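Local coordinates for protein putative Xylose isomerase (Rhodospirillum rubrum, PDB 3QXB) that probably acts as an isomerase, by its family a xylose isomerase-like TIM barrel, and binds manganese and iron(III) ions, at residues Glu185-Ala190 and Ala194-Asp199; Gly215-Glu220 and Ala227-Trp232. All blocks are in the same frame, centred on the assembly; numbering follows the deposited sequence.

How the contacts relate
Contact 1 and contact 2 follow one another along the chain of an eight-stranded TIM barrel, where the loops after the neighbouring strands 174-177 and 208-213 pack side by side; their centres lie about 14 Å apart. Contact 1 folds the loop leading into helix 190-200 back on that helix, while contact 2 packs residues 215-220 against the start of helix 229-236. Trp232 joins them: its CZ2 lies 3.2 Å from Ala190 N and 3.5 Å from Ser188 O, both packing contacts. Contact 2 supplies a metal ligand, His216; contact 1 lies further off, the side chain of Pro187 about 9 Å from that of His216 and about 12 Å from the iron(III) ion.

Contact 1. Residues Glu185-Ala190 and Ala194-Asp199; sequences EFPSSA and ARLMAD
Ala194 N donates to Ala190 O at 2.8 Å, with 160° at the hydrogen, the one hydrogen bond between the two segments and an i-to-i+4 bond near the start of helix 190-200. The loop after strand 174-177 leads into this helix and lies against it, in one beta-alpha unit of the TIM barrel. Ser189 is the N-cap, and its OG accepts from Asp192 N just beyond the loop segment.

Apart from that bond the meeting is apolar. Phe186 has CG anti to the backbone N (chi1 177°), which sends the ring towards the helix, where CE1 comes 4.0 Å from Leu196 CB. Its far corner, CZ, lies 4.2 Å from Arg195 CD, and the two side chains cross at roughly a right angle. The guanidinium plane is turned 73° from the ring; Arg195 carries its charge beyond the ring to a salt bridge between NH2 and Glu150 OE2, while its NE makes a long salt bridge to Asp199 OD2, which also pairs with Arg157. Tyr153 meets the Phe186 ring edge-to-face.

A cis peptide bond joins Phe186 to Pro187 and brings the proline over one face of the ring, Pro187 CB standing 4.3 Å from the Phe186 ring plane, over its centre. The neighbouring ring atom, Pro187 CG, rests 3.9 Å from Leu196 CD2.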
# COMPACT_ATOMS: atom_id res chain seq x y z
N GLU A 185 0.65 7.06 16.18
CA GLU A 185 -0.29 5.95 16.18
C GLU A 185 -0.27 5.34 17.59
O GLU A 185 0.58 5.67 18.41
CB GLU A 185 0.06 4.92 15.09
CG GLU A 185 0.20 5.61 13.69
CD GLU A 185 0.19 4.66 12.49
OE1 GLU A 185 0.45 3.46 12.69
OE2 GLU A 185 -0.04 5.11 11.35
N PHE A 186 -1.27 4.54 17.88
CA PHE A 186 -1.35 3.87 19.16
C PHE A 186 -1.92 2.51 18.89
O PHE A 186 -2.83 2.42 18.09
CB PHE A 186 -2.31 4.62 20.06
CG PHE A 186 -2.52 3.99 21.42
CD1 PHE A 186 -3.54 3.07 21.61
CD2 PHE A 186 -1.74 4.35 22.49
CE1 PHE A 186 -3.77 2.50 22.88
CE2 PHE A 186 -1.95 3.80 23.75
CZ PHE A 186 -2.97 2.86 23.95
N PRO A 187 -1.41 1.45 19.55
CA PRO A 187 -0.26 1.40 20.45
C PRO A 187 1.07 1.39 19.71
O PRO A 187 1.21 0.79 18.64
CB PRO A 187 -0.47 0.08 21.20
CG PRO A 187 -1.20 -0.78 20.21
CD PRO A 187 -2.07 0.14 19.42
N SER A 188 2.05 2.08 20.28
CA SER A 188 3.36 2.16 19.73
C SER A 188 4.34 1.44 20.63
O SER A 188 4.95 0.46 20.22
CB SER A 188 3.72 3.64 19.59
OG SER A 188 5.03 3.80 19.05
N SER A 189 4.49 1.94 21.85
CA SER A 189 5.40 1.34 22.84
C SER A 189 4.80 0.12 23.51
O SER A 189 3.59 -0.11 23.43
CB SER A 189 5.75 2.35 23.94
OG SER A 189 4.57 2.76 24.62
N ALA A 190 5.65 -0.66 24.16
CA ALA A 190 5.20 -1.77 25.00
C ALA A 190 4.23 -1.27 26.09
O ALA A 190 3.21 -1.93 26.34
CB ALA A 190 6.44 -2.52 25.60
N ALA A 194 0.47 -2.56 26.59
CA ALA A 194 -0.04 -3.06 27.88
C ALA A 194 -1.32 -2.33 28.30
O ALA A 194 -2.25 -2.94 28.81
CB ALA A 194 1.02 -2.93 28.97
N ARG A 195 -1.39 -1.02 28.05
CA ARG A 195 -2.56 -0.27 28.40
C ARG A 195 -3.79 -0.72 27.57
O ARG A 195 -4.86 -0.92 28.10
CB ARG A 195 -2.32 1.23 28.21
CG ARG A 195 -3.63 2.03 28.08
CD ARG A 195 -3.43 3.53 28.04
NE ARG A 195 -4.74 4.19 28.11
CZ ARG A 195 -5.00 5.45 27.74
NH1 ARG A 195 -4.06 6.22 27.20
NH2 ARG A 195 -6.22 5.92 27.88
N LEU A 196 -3.62 -0.84 26.25
CA LEU A 196 -4.72 -1.28 25.40
C LEU A 196 -5.19 -2.62 25.85
O LEU A 196 -6.38 -2.83 25.99
CB LEU A 196 -4.31 -1.34 23.93
CG LEU A 196 -5.35 -1.89 22.93
CD1 LEU A 196 -6.60 -1.03 22.78
CD2 LEU A 196 -4.65 -2.06 21.57
N MSE A 197 -4.26 -3.54 26.08
CA MSE A 197 -4.60 -4.91 26.55
C MSE A 197 -5.33 -4.91 27.88
O MSE A 197 -6.30 -5.67 28.05
CB MSE A 197 -3.35 -5.79 26.64
CG MSE A 197 -2.78 -6.15 25.25
SE MSE A 197 -3.99 -7.33 24.37
CE MSE A 197 -4.58 -6.20 23.06
N ALA A 198 -4.86 -4.10 28.82
CA ALA A 198 -5.51 -4.02 30.13
C ALA A 198 -6.93 -3.46 30.00
O ALA A 198 -7.84 -3.91 30.67
CB ALA A 198 -4.68 -3.13 31.09
N ASP A 199 -7.11 -2.45 29.14
CA ASP A 199 -8.39 -1.82 28.92
C ASP A 199 -9.38 -2.83 28.36
O ASP A 199 -10.53 -2.85 28.77
CB ASP A 199 -8.26 -0.65 27.89
CG ASP A 199 -7.79 0.65 28.51
OD1 ASP A 199 -7.61 0.71 29.76
OD2 ASP A 199 -7.55 1.61 27.72

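Contact 2. Residues Gly215-Glu220 and Ala227-Trp232; sequences GHALFE and ADMDHW. With MN (manganese (II) ion), chain G.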
# COMPACT_ATOMS: atom_id res chain seq x y z
N GLY A 215 10.56 -5.95 13.93
CA GLY A 215 11.09 -4.72 13.34
C GLY A 215 10.48 -3.46 13.92
O GLY A 215 11.10 -2.39 13.89
N HIS A 216 9.27 -3.57 14.44
CA HIS A 216 8.60 -2.45 15.07
C HIS A 216 9.13 -2.24 16.50
O HIS A 216 9.40 -1.12 16.89
CB HIS A 216 7.12 -2.71 15.13
CG HIS A 216 6.46 -2.82 13.80
ND1 HIS A 216 5.09 -2.94 13.67
CD2 HIS A 216 6.96 -2.79 12.53
CE1 HIS A 216 4.78 -3.00 12.38
NE2 HIS A 216 5.90 -2.90 11.67
N ALA A 217 9.28 -3.32 17.25
CA ALA A 217 9.82 -3.23 18.61
C ALA A 217 11.28 -2.75 18.59
O ALA A 217 11.72 -2.05 19.51
CB ALA A 217 9.73 -4.59 19.31
N LEU A 218 12.02 -3.14 17.57
CA LEU A 218 13.48 -2.87 17.53
C LEU A 218 13.83 -1.57 16.82
O LEU A 218 14.99 -1.28 16.58
CB LEU A 218 14.24 -4.05 16.89
CG LEU A 218 14.15 -5.39 17.68
CD1 LEU A 218 15.01 -6.49 17.04
CD2 LEU A 218 14.55 -5.21 19.10
N PHE A 219 12.82 -0.77 16.48
CA PHE A 219 13.04 0.52 15.86
C PHE A 219 13.71 1.52 16.86
O PHE A 219 13.03 2.12 17.71
CB PHE A 219 11.70 1.06 15.36
CG PHE A 219 11.81 2.35 14.62
CD1 PHE A 219 12.40 2.40 13.37
CD2 PHE A 219 11.28 3.50 15.14
CE1 PHE A 219 12.50 3.58 12.70
CE2 PHE A 219 11.37 4.67 14.45
CZ PHE A 219 11.99 4.72 13.25
N GLU A 220 15.02 1.69 16.72
CA GLU A 220 15.84 2.52 17.61
C GLU A 220 15.48 4.01 17.71
O GLU A 220 15.37 4.54 18.82
CB GLU A 220 17.32 2.37 17.25
CG GLU A 220 18.02 1.25 18.00
CD GLU A 220 19.37 0.88 17.39
OE1 GLU A 220 20.22 1.78 17.25
OE2 GLU A 220 19.56 -0.32 17.03
N ALA A 227 14.26 -0.34 22.70
CA ALA A 227 14.17 -1.05 21.44
C ALA A 227 14.76 -2.43 21.62
O ALA A 227 15.81 -2.72 21.10
CB ALA A 227 14.91 -0.30 20.29
N ASP A 228 14.07 -3.28 22.37
CA ASP A 228 14.39 -4.70 22.39
C ASP A 228 13.27 -5.54 22.99
O ASP A 228 12.43 -5.05 23.73
CB ASP A 228 15.70 -5.00 23.10
CG ASP A 228 15.59 -4.99 24.62
OD1 ASP A 228 14.62 -4.44 25.16
OD2 ASP A 228 16.52 -5.50 25.27
N MSE A 229 13.33 -6.83 22.68
CA MSE A 229 12.17 -7.67 22.87
C MSE A 229 11.98 -8.07 24.31
O MSE A 229 10.85 -8.33 24.68
CB MSE A 229 12.20 -8.88 21.94
CG MSE A 229 11.97 -8.51 20.48
SE MSE A 229 10.20 -7.88 20.14
CE MSE A 229 9.28 -9.52 20.55
N ASP A 230 13.03 -8.07 25.14
CA ASP A 230 12.87 -8.39 26.57
C ASP A 230 11.97 -7.37 27.25
O ASP A 230 11.23 -7.71 28.17
CB ASP A 230 14.21 -8.49 27.32
CG ASP A 230 15.05 -9.68 26.89
OD1 ASP A 230 14.52 -10.82 26.79
OD2 ASP A 230 16.25 -9.48 26.66
N HIS A 231 12.06 -6.11 26.81
CA HIS A 231 11.21 -5.06 27.37
C HIS A 231 9.74 -5.34 27.01
O HIS A 231 8.83 -5.05 27.78
CB HIS A 231 11.66 -3.69 26.85
CG HIS A 231 10.75 -2.57 27.23
ND1 HIS A 231 10.62 -2.12 28.53
CD2 HIS A 231 9.93 -1.78 26.48
CE1 HIS A 231 9.73 -1.14 28.56
NE2 HIS A 231 9.31 -0.91 27.33
N TRP A 232 9.52 -5.91 25.83
CA TRP A 232 8.16 -6.24 25.38
C TRP A 232 7.63 -7.40 26.24
O TRP A 232 6.49 -7.34 26.72
CB TRP A 232 8.14 -6.49 23.87
CG TRP A 232 8.01 -5.19 23.15
CD1 TRP A 232 9.01 -4.32 22.87
CD2 TRP A 232 6.79 -4.58 22.70
NE1 TRP A 232 8.49 -3.20 22.26
CE2 TRP A 232 7.13 -3.34 22.15
CE3 TRP A 232 5.45 -4.96 22.73
CZ2 TRP A 232 6.19 -2.49 21.60
CZ3 TRP A 232 4.49 -4.11 22.20
CH2 TRP A 232 4.87 -2.88 21.64
MN MN G . 6.19 -3.12 9.53
O HOH W 1 10.36 -0.89 21.73
O HOH W 2 4.38 -4.57 9.47
O HOH W 3 5.13 -2.10 7.60
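The metal-binding turn after strand 208-213 is the element at work here: the short helix 214-217 carries His216, and the next residue, Ala217, packs against the start of helix 229-236. Ala217 CB lies over one face of the Trp232 indole in a CH-pi contact, 3.8 Å from the centroid of the five-membered ring and 28° off its normal. The same methyl touches SE of Met229, a selenomethionine, at 3.4 Å; the chain, bent at chi2 and chi3, turns SE onto the methyl.

Polar linkage passes through a bridging water rather than a direct hydrogen bond. Water 1 sits in the plane of the indole at its edge, accepts from Trp232 NE1 at 3.0 Å and donates to Ala217 O at 2.9 Å. That carbonyl also receives a CA-H...O contact from Ala227 CA at 3.3 Å. An alanine in place of Trp232 would probably leave water 1 without its N-H donor and the Ala217 methyl without the ring face it rests on.

In the TIM-barrel setting, this packing lies behind a ligand of the metal centre. His216 has CG anti to its carbonyl carbon (chi1 -64°), and its imidazole leads away from the 227-232 segment to bind manganese through NE2 at 2.2 Å. Two waters, Asp253 and His255 complete the ligands, while His216 ND1 is hydrogen-bonded to Pro179 O, which would restrain rotation of the ring.

Further along, Leu218 reaches back across the turn. Its CD2 branch comes 3.3 Å from Asp228 CA, just where Asp228, the N-cap, accepts a weak capping bond at OD1 from His231 N.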